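Local coordinates for tubulin-like protein CetZ1 (Haloferax volcanii, PDB 4B46) that binds GTP as a tubulin-like cytoskeletal protein and controls cell shape, being essential for the rod-shaped cells needed for efficient swimming, at residues Ser61-His66 with Asn72-Glu77; Val68-Glu73 with Gly144-Asn149. One frame throughout, in Å; residues are numbered along the deposited sequence.

Interaction 1: residues Ser61-His66 with Asn72-Glu77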
loop_
_atom_site.group_PDB
_atom_site.type_symbol
_atom_site.label_atom_id
_atom_site.label_comp_id
_atom_site.label_asym_id
_atom_site.label_seq_id
_atom_site.Cartn_x
_atom_site.Cartn_y
_atom_site.Cartn_z
ATOM N N SER A 61 -1.251 -9.174 27.804
ATOM C CA SER A 61 -2.085 -9.865 28.783
ATOM C C SER A 61 -2.711 -11.151 28.234
ATOM O O SER A 61 -3.159 -11.997 29.010
ATOM C CB SER A 61 -3.192 -8.941 29.286
ATOM O OG SER A 61 -4.146 -8.714 28.258
ATOM N N ARG A 62 -2.747 -11.291 26.907
ATOM C CA ARG A 62 -3.373 -12.444 26.256
ATOM C C ARG A 62 -2.367 -13.421 25.671
ATOM O O ARG A 62 -2.609 -14.626 25.664
ATOM C CB ARG A 62 -4.295 -12.002 25.105
ATOM C CG ARG A 62 -5.449 -11.096 25.487
ATOM C CD ARG A 62 -6.534 -11.829 26.249
ATOM N NE ARG A 62 -7.346 -12.747 25.440
ATOM C CZ ARG A 62 -8.369 -12.369 24.674
ATOM N NH1 ARG A 62 -8.684 -11.083 24.560
ATOM N NH2 ARG A 62 -9.074 -13.273 24.008
ATOM N N VAL A 63 -1.270 -12.915 25.112
ATOM C CA VAL A 63 -0.325 -13.813 24.453
ATOM C C VAL A 63 1.121 -13.648 24.905
ATOM O O VAL A 63 2.003 -14.321 24.385
ATOM C CB VAL A 63 -0.400 -13.729 22.903
ATOM C CG1 VAL A 63 -1.762 -14.200 22.412
ATOM C CG2 VAL A 63 -0.099 -12.310 22.420
ATOM N N LYS A 64 1.354 -12.743 25.851
ATOM C CA LYS A 64 2.653 -12.630 26.510
ATOM C C LYS A 64 3.836 -12.506 25.546
ATOM O O LYS A 64 4.882 -13.130 25.746
ATOM C CB LYS A 64 2.856 -13.821 27.454
ATOM C CG LYS A 64 1.965 -13.777 28.681
ATOM C CD LYS A 64 2.398 -12.659 29.610
ATOM C CE LYS A 64 1.436 -12.484 30.755
ATOM N NZ LYS A 64 1.940 -11.483 31.733
ATOM N N GLY A 65 3.657 -11.718 24.492
ATOM C CA GLY A 65 4.713 -11.488 23.526
ATOM C C GLY A 65 4.915 -12.577 22.487
ATOM O O GLY A 65 5.899 -12.563 21.747
ATOM N N HIS A 66 3.988 -13.524 22.413
ATOM C CA HIS A 66 4.176 -14.670 21.535
ATOM C C HIS A 66 3.320 -14.655 20.282
ATOM O O HIS A 66 3.279 -15.648 19.547
ATOM C CB HIS A 66 3.923 -15.971 22.288
ATOM C CG HIS A 66 5.019 -16.339 23.228
ATOM N ND1 HIS A 66 4.879 -16.260 24.597
ATOM C CD2 HIS A 66 6.278 -16.783 23.003
ATOM C CE1 HIS A 66 6.002 -16.649 25.176
ATOM N NE2 HIS A 66 6.867 -16.971 24.231
ATOM N N ASN A 72 -7.112 -14.314 13.668
ATOM C CA ASN A 72 -7.362 -12.899 13.449
ATOM C C ASN A 72 -8.494 -12.355 14.322
ATOM O O ASN A 72 -8.534 -11.164 14.621
ATOM C CB ASN A 72 -7.494 -12.556 11.957
ATOM C CG ASN A 72 -8.745 -13.118 11.315
ATOM O OD1 ASN A 72 -9.442 -13.939 11.889
ATOM N ND2 ASN A 72 -9.016 -12.684 10.083
ATOM N N GLU A 73 -9.376 -13.237 14.781
ATOM C CA GLU A 73 -10.418 -12.825 15.714
ATOM C C GLU A 73 -9.787 -12.338 17.018
ATOM O O GLU A 73 -10.182 -11.304 17.571
ATOM C CB GLU A 73 -11.371 -13.987 15.981
ATOM C CG GLU A 73 -12.596 -13.625 16.803
ATOM C CD GLU A 73 -13.599 -14.769 16.871
ATOM O OE1 GLU A 73 -14.168 -15.131 15.817
ATOM O OE2 GLU A 73 -13.821 -15.308 17.977
ATOM N N LEU A 74 -8.793 -13.082 17.496
ATOM C CA LEU A 74 -8.037 -12.693 18.681
ATOM C C LEU A 74 -7.205 -11.448 18.385
ATOM O O LEU A 74 -7.050 -10.585 19.250
ATOM C CB LEU A 74 -7.149 -13.847 19.172
ATOM C CG LEU A 74 -6.202 -13.573 20.349
ATOM C CD1 LEU A 74 -6.965 -13.147 21.610
ATOM C CD2 LEU A 74 -5.339 -14.800 20.634
ATOM N N GLY A 75 -6.689 -11.354 17.158
ATOM C CA GLY A 75 -5.953 -10.174 16.718
ATOM C C GLY A 75 -6.795 -8.914 16.802
ATOM O O GLY A 75 -6.318 -7.853 17.215
ATOM N N ALA A 76 -8.060 -9.028 16.414
ATOM C CA ALA A 76 -8.973 -7.903 16.511
ATOM C C ALA A 76 -9.271 -7.553 17.978
ATOM O O ALA A 76 -9.355 -6.384 18.339
ATOM C CB ALA A 76 -10.268 -8.201 15.758
ATOM N N GLU A 77 -9.440 -8.566 18.815
ATOM C CA GLU A 77 -9.723 -8.332 20.230
ATOM C C GLU A 77 -8.573 -7.626 20.949
ATOM O O GLU A 77 -8.802 -6.700 21.739
ATOM C CB GLU A 77 -10.081 -9.650 20.938
ATOM C CG GLU A 77 -11.487 -10.140 20.623
ATOM C CD GLU A 77 -11.735 -11.566 21.105
ATOM O OE1 GLU A 77 -10.814 -12.166 21.694
ATOM O OE2 GLU A 77 -12.849 -12.085 20.888
#

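Interaction 2: residues Val68-Glu73 with Gly144-Asn149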
loop_
_atom_site.group_PDB
_atom_site.type_symbol
_atom_site.label_atom_id
_atom_site.label_comp_id
_atom_site.label_asym_id
_atom_site.label_seq_id
_atom_site.Cartn_x
_atom_site.Cartn_y
_atom_site.Cartn_z
ATOM N N VAL A 68 -0.431 -13.972 18.044
ATOM C CA VAL A 68 -1.722 -14.648 18.038
ATOM C C VAL A 68 -1.774 -15.704 16.943
ATOM O O VAL A 68 -2.835 -16.270 16.668
ATOM C CB VAL A 68 -2.899 -13.668 17.848
ATOM C CG1 VAL A 68 -2.850 -12.540 18.894
ATOM C CG2 VAL A 68 -2.915 -13.104 16.436
ATOM N N GLY A 69 -0.624 -15.986 16.334
ATOM C CA GLY A 69 -0.580 -16.927 15.230
ATOM C C GLY A 69 -1.443 -16.373 14.107
ATOM O O GLY A 69 -1.294 -15.216 13.722
ATOM N N ALA A 70 -2.374 -17.180 13.618
ATOM C CA ALA A 70 -3.244 -16.759 12.525
ATOM C C ALA A 70 -4.681 -16.645 13.014
ATOM O O ALA A 70 -5.631 -16.828 12.251
ATOM C CB ALA A 70 -3.151 -17.750 11.367
ATOM N N ASP A 71 -4.829 -16.336 14.298
ATOM C CA ASP A 71 -6.141 -16.163 14.898
ATOM C C ASP A 71 -6.479 -14.686 14.770
ATOM O O ASP A 71 -6.159 -13.885 15.651
ATOM C CB ASP A 71 -6.077 -16.570 16.373
ATOM C CG ASP A 71 -7.441 -16.597 17.047
ATOM O OD1 ASP A 71 -8.396 -15.972 16.534
ATOM O OD2 ASP A 71 -7.547 -17.245 18.114
ATOM N N ASN A 72 -7.112 -14.314 13.668
ATOM C CA ASN A 72 -7.362 -12.899 13.449
ATOM C C ASN A 72 -8.494 -12.355 14.322
ATOM O O ASN A 72 -8.534 -11.164 14.621
ATOM C CB ASN A 72 -7.494 -12.556 11.957
ATOM C CG ASN A 72 -8.745 -13.118 11.315
ATOM O OD1 ASN A 72 -9.442 -13.939 11.889
ATOM N ND2 ASN A 72 -9.016 -12.684 10.083
ATOM N N GLU A 73 -9.376 -13.237 14.781
ATOM C CA GLU A 73 -10.418 -12.825 15.714
ATOM C C GLU A 73 -9.787 -12.338 17.018
ATOM O O GLU A 73 -10.182 -11.304 17.571
ATOM C CB GLU A 73 -11.371 -13.987 15.981
ATOM C CG GLU A 73 -12.596 -13.625 16.803
ATOM C CD GLU A 73 -13.599 -14.769 16.871
ATOM O OE1 GLU A 73 -14.168 -15.131 15.817
ATOM O OE2 GLU A 73 -13.821 -15.308 17.977
ATOM N N GLY A 144 -5.556 -22.759 3.147
ATOM C CA GLY A 144 -6.911 -22.240 3.209
ATOM C C GLY A 144 -7.206 -21.296 4.364
ATOM O O GLY A 144 -7.986 -20.356 4.213
ATOM N N ILE A 145 -6.596 -21.520 5.522
ATOM C CA ILE A 145 -6.864 -20.623 6.650
ATOM C C ILE A 145 -6.379 -19.195 6.361
ATOM O O ILE A 145 -7.003 -18.224 6.774
ATOM C CB ILE A 145 -6.283 -21.138 7.983
ATOM C CG1 ILE A 145 -6.797 -20.276 9.143
ATOM C CG2 ILE A 145 -4.774 -21.143 7.956
ATOM C CD1 ILE A 145 -8.294 -20.435 9.400
ATOM N N TYR A 146 -5.278 -19.061 5.633
ATOM C CA TYR A 146 -4.762 -17.734 5.317
ATOM C C TYR A 146 -5.641 -17.026 4.305
ATOM O O TYR A 146 -5.867 -15.828 4.414
ATOM C CB TYR A 146 -3.293 -17.818 4.891
ATOM C CG TYR A 146 -2.539 -18.670 5.890
ATOM C CD1 TYR A 146 -2.176 -18.159 7.143
ATOM C CD2 TYR A 146 -2.263 -20.001 5.618
ATOM C CE1 TYR A 146 -1.516 -18.963 8.088
ATOM C CE2 TYR A 146 -1.612 -20.805 6.549
ATOM C CZ TYR A 146 -1.240 -20.284 7.772
ATOM O OH TYR A 146 -0.597 -21.107 8.667
ATOM N N THR A 147 -6.170 -17.778 3.347
ATOM C CA THR A 147 -7.116 -17.225 2.386
ATOM C C THR A 147 -8.393 -16.750 3.092
ATOM O O THR A 147 -8.900 -15.660 2.811
ATOM C CB THR A 147 -7.474 -18.271 1.318
ATOM O OG1 THR A 147 -6.264 -18.776 0.747
ATOM C CG2 THR A 147 -8.329 -17.659 0.227
ATOM N N LEU A 148 -8.904 -17.578 4.002
ATOM C CA LEU A 148 -10.088 -17.232 4.791
ATOM C C LEU A 148 -9.862 -15.995 5.660
ATOM O O LEU A 148 -10.714 -15.105 5.704
ATOM C CB LEU A 148 -10.534 -18.412 5.660
ATOM C CG LEU A 148 -11.765 -18.226 6.561
ATOM C CD1 LEU A 148 -12.987 -17.770 5.775
ATOM C CD2 LEU A 148 -12.083 -19.518 7.336
ATOM N N ASN A 149 -8.734 -15.941 6.362
ATOM C CA ASN A 149 -8.410 -14.748 7.145
ATOM C C ASN A 149 -8.407 -13.502 6.281
ATOM O O ASN A 149 -8.911 -12.461 6.691
ATOM C CB ASN A 149 -7.056 -14.873 7.835
ATOM C CG ASN A 149 -7.104 -15.787 9.046
ATOM O OD1 ASN A 149 -8.176 -16.121 9.541
ATOM N ND2 ASN A 149 -5.940 -16.188 9.527
HETATM O O HOH W 1 -8.347 -17.032 12.072
HETATM O O HOH W 2 -10.768 -15.552 9.977
#

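Interaction 1: residues Ser61-His66 with Asn72-Glu77
Arg62 and Val63, at the end of the short helix 60-63, meet Leu74 and Glu77 on helix 72-81, at the surface of the GTPase domain. The one polar link is a salt bridge: Arg62 NH2 donates to Glu77 OE1 at 3.1 Å, with an N-H...O angle of 157°. The carboxylate oxygen is approached nearly along its C-O axis, at the guanidinium edge and slightly tilted from that plane. The Arg62 chain bends at both chi2 and chi3 (-72° each), which turns its end to the helix. NH1 of Arg62 has its own acid, Glu81, one turn further along helix 72-81. Two carboxylates thus share one guanidinium. Leu74 CD1 sits over one face of that group, toward its rim, 3.2 Å from Arg62 NH2. The other branch, Leu74 CD2, touches Val63 CG1 at 4.0 Å. Val68, from the loop between, adds to this apolar patch. Behind Val63 the chain leaves the helix at Lys64 and reverses in a type I' turn, closed by His66 N to Val63 O. Two helices consecutive in the chain pack at the surface on either end of a loop whose Gly69 touches the bound GDP.

Interaction 2: residues Val68-Glu73 with Gly144-Asn149
Asn149 holds CG anti to its carbonyl carbon (chi1 -76°), which sends its amide from helix 144-160 toward Ala70 and Asn72. Asn72 carries CG between its backbone N and carbonyl carbon (chi1 69°), and its amide slides past that of Asn149 in the opposite direction. The direct bond runs from Asn149 ND2 to Ala70 O, 2.8 Å long with an N-H...O angle of 144°. It is tilted from both the amide plane and the carbonyl plane. Asn149 ND2 also donates to Gly108 O, so two carbonyls fix the rotation of this amide. The two side-chain oxygens, Asn72 OD1 and Asn149 OD1, lie 3.4 Å apart and cannot bond to each other. Water 2 resolves this by donating to both, at 2.8 Å to Asn72 OD1 and 2.7 Å to Asn149 OD1. Water 1 lies 2.7 Å from Ala70 O, and it also meets Asn149 OD1. Asn72 ND2 turns to Ser113 OG on helix 111-126. Beside the polar part, Ala70 CB rests obliquely on the Tyr146 ring, 3.9 Å from CE1. A leucine in place of Asn149 would probably leave Ala70 O and Gly108 O without their shared N-H donor and each of the two waters short of one acceptor. Gly69 touches the bound GDP, and the Tyr146 side chain comes within about 4 Å of it. The turn from Val68 to Asp71 lies just before helix 72-81, in the place of the T3 loop of tubulin and FtsZ, and probably corresponds to it. The chemistry implies that one buried asparagine, whose nitrogen gives to two carbonyls while its oxygen takes a bond from water 2, ties this nucleotide loop to helix 144-160.

Overall arrangement
From the N terminus, the chain leaves helix 60-63, turns back, and passes through the loop that touches GDP before entering helix 72-81. Interaction 1 closes this short loop, with five residues between its segments. Interaction 2 starts inside the same span and reaches across 70 residues to helix 144-160, beyond strands 100-106 and 131-137 and helix 111-126. The two spans therefore overlap and cross rather than nest, and they share Asn72 and Glu73. Val68 joins them physically: its CG1 lies 3.8 Å from Leu74 CD2 and 4.0 Å from Val63 CG1. Together they run from helix 60-63 at the surface of the GTPase domain to helix 144-160 beside the nucleotide pocket.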